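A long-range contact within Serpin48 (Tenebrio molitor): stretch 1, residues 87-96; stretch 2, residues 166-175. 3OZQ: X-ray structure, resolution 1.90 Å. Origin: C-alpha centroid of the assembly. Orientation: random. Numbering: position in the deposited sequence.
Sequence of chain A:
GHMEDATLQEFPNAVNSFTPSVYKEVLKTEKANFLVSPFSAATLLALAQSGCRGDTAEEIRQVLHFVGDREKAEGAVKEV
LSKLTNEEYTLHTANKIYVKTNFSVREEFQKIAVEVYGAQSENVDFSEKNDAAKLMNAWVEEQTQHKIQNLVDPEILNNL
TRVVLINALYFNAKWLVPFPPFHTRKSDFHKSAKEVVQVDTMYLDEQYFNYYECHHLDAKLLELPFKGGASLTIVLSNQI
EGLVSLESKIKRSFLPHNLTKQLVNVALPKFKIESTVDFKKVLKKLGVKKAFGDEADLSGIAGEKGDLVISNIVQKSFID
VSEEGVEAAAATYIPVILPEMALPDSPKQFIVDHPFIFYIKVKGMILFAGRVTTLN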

# COMPACT_ATOMS: atom_id res chain seq x y z
N GLU A 87 -7.11 17.41 6.40
CA GLU A 87 -8.47 17.90 6.28
C GLU A 87 -8.98 17.46 4.92
O GLU A 87 -10.16 17.16 4.76
CB GLU A 87 -8.50 19.42 6.37
CG GLU A 87 -7.94 19.99 7.67
CD GLU A 87 -7.99 21.50 7.71
OE1 GLU A 87 -7.79 22.14 6.65
OE2 GLU A 87 -8.24 22.04 8.81
N GLU A 88 -8.07 17.42 3.95
CA GLU A 88 -8.40 17.16 2.55
C GLU A 88 -8.44 15.68 2.16
O GLU A 88 -9.02 15.33 1.13
CB GLU A 88 -7.41 17.89 1.63
CG GLU A 88 -7.35 19.40 1.84
CD GLU A 88 -8.67 20.10 1.57
OE1 GLU A 88 -8.84 21.23 2.07
OE2 GLU A 88 -9.53 19.52 0.86
N TYR A 89 -7.81 14.82 2.96
CA TYR A 89 -7.72 13.40 2.62
C TYR A 89 -7.40 12.53 3.83
O TYR A 89 -6.75 12.98 4.78
CB TYR A 89 -6.66 13.17 1.55
CG TYR A 89 -5.24 13.52 1.97
CD1 TYR A 89 -4.54 12.71 2.87
CD2 TYR A 89 -4.60 14.64 1.46
CE1 TYR A 89 -3.24 13.03 3.24
CE2 TYR A 89 -3.31 14.96 1.83
CZ TYR A 89 -2.63 14.16 2.71
OH TYR A 89 -1.34 14.50 3.07
N THR A 90 -7.83 11.27 3.78
CA THR A 90 -7.66 10.36 4.92
C THR A 90 -7.23 8.95 4.52
O THR A 90 -7.85 8.31 3.66
CB THR A 90 -8.96 10.22 5.71
OG1 THR A 90 -9.66 11.48 5.72
CG2 THR A 90 -8.67 9.78 7.15
N LEU A 91 -6.17 8.47 5.16
CA LEU A 91 -5.83 7.06 5.10
C LEU A 91 -6.53 6.33 6.24
O LEU A 91 -6.40 6.72 7.40
CB LEU A 91 -4.32 6.89 5.22
CG LEU A 91 -3.84 5.44 5.20
CD1 LEU A 91 -4.15 4.82 3.83
CD2 LEU A 91 -2.35 5.41 5.49
N HIS A 92 -7.30 5.29 5.90
CA HIS A 92 -7.95 4.45 6.90
C HIS A 92 -7.17 3.15 7.01
O HIS A 92 -6.89 2.50 6.00
CB HIS A 92 -9.41 4.16 6.50
CG HIS A 92 -10.26 5.39 6.39
ND1 HIS A 92 -10.28 6.19 5.27
CD2 HIS A 92 -11.11 5.97 7.28
CE1 HIS A 92 -11.11 7.20 5.47
NE2 HIS A 92 -11.62 7.09 6.68
N THR A 93 -6.80 2.78 8.23
CA THR A 93 -6.07 1.54 8.44
C THR A 93 -6.67 0.80 9.61
O THR A 93 -7.14 1.41 10.57
CB THR A 93 -4.58 1.83 8.75
OG1 THR A 93 -4.46 2.33 10.09
CG2 THR A 93 -4.04 2.86 7.80
N ALA A 94 -6.69 -0.52 9.52
CA ALA A 94 -7.04 -1.36 10.64
C ALA A 94 -5.91 -2.35 10.75
O ALA A 94 -5.90 -3.37 10.05
CB ALA A 94 -8.35 -2.06 10.40
N ASN A 95 -4.95 -2.04 11.61
CA ASN A 95 -3.77 -2.86 11.79
C ASN A 95 -3.79 -3.45 13.18
O ASN A 95 -4.00 -2.75 14.17
CB ASN A 95 -2.48 -2.05 11.58
CG ASN A 95 -2.36 -1.47 10.17
OD1 ASN A 95 -1.48 -0.63 9.89
ND2 ASN A 95 -3.25 -1.91 9.28
N LYS A 96 -3.58 -4.76 13.25
CA LYS A 96 -3.64 -5.44 14.53
C LYS A 96 -2.71 -6.64 14.59
O LYS A 96 -2.45 -7.30 13.58
CB LYS A 96 -5.08 -5.87 14.80
CG LYS A 96 -5.22 -6.79 15.98
CD LYS A 96 -5.88 -6.12 17.13
CE LYS A 96 -7.35 -5.93 16.88
NZ LYS A 96 -8.06 -5.88 18.20
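Stretch 2 (166-175) INALYFNAKW

Stretch 2 is an extended β-strand from Ile166 through Lys174, running antiparallel to the strand of stretch 1; the N-to-C directions differ by 174° and the axes approach to 4.6 Å. The register places Lys96 beside Ile166, Ala94 beside Ala168, His92 beside Tyr170 and Thr90 beside Asn172, and each of these pairs exchanges two backbone hydrogen bonds. Thr90 N donates to Asn172 O and Asn172 N to Thr90 O, both at 2.9 Å. His92 N reaches Tyr170 O at 2.9 Å, and Tyr170 N returns to His92 O at 3.1 Å. Ala94 N to Ala168 O is 2.7 Å, Ala168 N to Ala94 O 3.1 Å, Lys96 N to Ile166 O 3.0 Å, and Ile166 N to Lys96 O 2.8 Å. Every backbone N-H and C=O of these eight residues is thus satisfied across the pair. Beyond the last bridge, water 1 extends the ladder, accepting from Lys174 N at 2.9 Å and lying 2.7 Å from Glu88 O, to which it can donate.

The intervening pairs, Leu91 with Phe171, Thr93 with Leu169 and Asn95 with Asn167, have closer CA atoms, 4.3 to 4.6 Å, and share a face. Here Leu91 CD1 packs 4.0 Å from Leu169 CD2 and 4.1 Å from Phe171 CD1, nonpolar groups that need no hydrogen-bonding partner. The buried amides of Asn95 and Asn167 meet here, in one direction: Asn95 ND2 donates a weak bond to Asn167 OD1 at 2.7 Å, its angle only 116°; that oxygen is also bonded elsewhere in the structure.

On the other face, His92 and Tyr170 lay nearly parallel rings, 7° apart but slid so that they barely overlap, while His92 CB sits 3.8 Å from the centroid of the Tyr170 ring, over its face. The small methyls of Ala94 and Ala168 meet alongside, CB to CB 4.3 Å.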

# COMPACT_ATOMS: atom_id res chain seq x y z
N ILE A 166 -2.45 -8.42 10.99
CA ILE A 166 -3.53 -8.04 10.10
C ILE A 166 -3.32 -6.58 9.68
O ILE A 166 -3.00 -5.75 10.53
CB ILE A 166 -4.87 -8.10 10.83
CG1 ILE A 166 -5.28 -9.55 11.03
CG2 ILE A 166 -5.92 -7.35 10.06
CD1 ILE A 166 -4.94 -10.43 9.85
N ASN A 167 -3.50 -6.30 8.40
CA ASN A 167 -3.20 -4.96 7.83
C ASN A 167 -4.18 -4.59 6.72
O ASN A 167 -3.95 -4.89 5.57
CB ASN A 167 -1.78 -4.96 7.28
CG ASN A 167 -1.34 -3.62 6.72
OD1 ASN A 167 -1.93 -2.58 6.99
ND2 ASN A 167 -0.26 -3.65 5.95
N ALA A 168 -5.27 -3.93 7.09
CA ALA A 168 -6.30 -3.56 6.14
C ALA A 168 -6.29 -2.05 6.00
O ALA A 168 -6.19 -1.34 6.99
CB ALA A 168 -7.64 -3.99 6.63
N LEU A 169 -6.40 -1.57 4.77
CA LEU A 169 -6.43 -0.13 4.54
C LEU A 169 -7.02 0.28 3.20
O LEU A 169 -7.20 -0.53 2.30
CB LEU A 169 -5.05 0.55 4.70
CG LEU A 169 -3.72 0.01 4.15
CD1 LEU A 169 -3.82 -1.09 3.13
CD2 LEU A 169 -2.75 1.12 3.65
N TYR A 170 -7.30 1.57 3.10
CA TYR A 170 -7.78 2.18 1.88
C TYR A 170 -7.66 3.68 2.08
O TYR A 170 -7.60 4.17 3.21
CB TYR A 170 -9.23 1.78 1.59
CG TYR A 170 -10.26 2.40 2.51
CD1 TYR A 170 -10.87 3.60 2.18
CD2 TYR A 170 -10.63 1.77 3.70
CE1 TYR A 170 -11.82 4.17 3.01
CE2 TYR A 170 -11.58 2.34 4.54
CZ TYR A 170 -12.17 3.54 4.19
OH TYR A 170 -13.11 4.11 5.01
N PHE A 171 -7.60 4.40 0.96
CA PHE A 171 -7.30 5.82 0.94
C PHE A 171 -8.50 6.59 0.42
O PHE A 171 -9.23 6.10 -0.45
CB PHE A 171 -6.12 6.07 0.01
CG PHE A 171 -5.54 7.46 0.11
CD1 PHE A 171 -5.02 7.92 1.30
CD2 PHE A 171 -5.50 8.29 -1.01
CE1 PHE A 171 -4.47 9.20 1.39
CE2 PHE A 171 -4.96 9.57 -0.92
CZ PHE A 171 -4.43 10.02 0.27
N ASN A 172 -8.71 7.79 0.94
CA ASN A 172 -9.78 8.65 0.48
C ASN A 172 -9.26 10.05 0.17
O ASN A 172 -8.72 10.72 1.05
CB ASN A 172 -10.89 8.71 1.52
CG ASN A 172 -11.94 9.75 1.19
OD1 ASN A 172 -12.94 9.46 0.52
ND2 ASN A 172 -11.72 10.98 1.64
N ALA A 173 -9.41 10.48 -1.09
CA ALA A 173 -8.92 11.78 -1.52
C ALA A 173 -9.77 12.38 -2.63
O ALA A 173 -10.53 11.68 -3.30
CB ALA A 173 -7.45 11.71 -1.97
N LYS A 174 -9.64 13.69 -2.80
CA LYS A 174 -10.35 14.42 -3.84
C LYS A 174 -9.37 14.96 -4.87
O LYS A 174 -8.33 15.51 -4.50
CB LYS A 174 -11.12 15.59 -3.25
CG LYS A 174 -12.16 15.23 -2.21
CD LYS A 174 -13.31 14.42 -2.79
CE LYS A 174 -14.37 14.18 -1.71
NZ LYS A 174 -15.55 13.43 -2.22
N TRP A 175 -9.69 14.81 -6.15
CA TRP A 175 -8.91 15.44 -7.20
C TRP A 175 -8.88 16.95 -6.96
O TRP A 175 -9.90 17.55 -6.63
CB TRP A 175 -9.52 15.17 -8.58
CG TRP A 175 -9.49 13.73 -9.03
CD1 TRP A 175 -10.56 12.98 -9.45
CD2 TRP A 175 -8.34 12.88 -9.15
NE1 TRP A 175 -10.14 11.72 -9.81
CE2 TRP A 175 -8.79 11.63 -9.63
CE3 TRP A 175 -6.97 13.06 -8.89
CZ2 TRP A 175 -7.91 10.56 -9.86
CZ3 TRP A 175 -6.10 11.99 -9.11
CH2 TRP A 175 -6.58 10.76 -9.60
O HOH W 1 -7.59 15.01 -1.19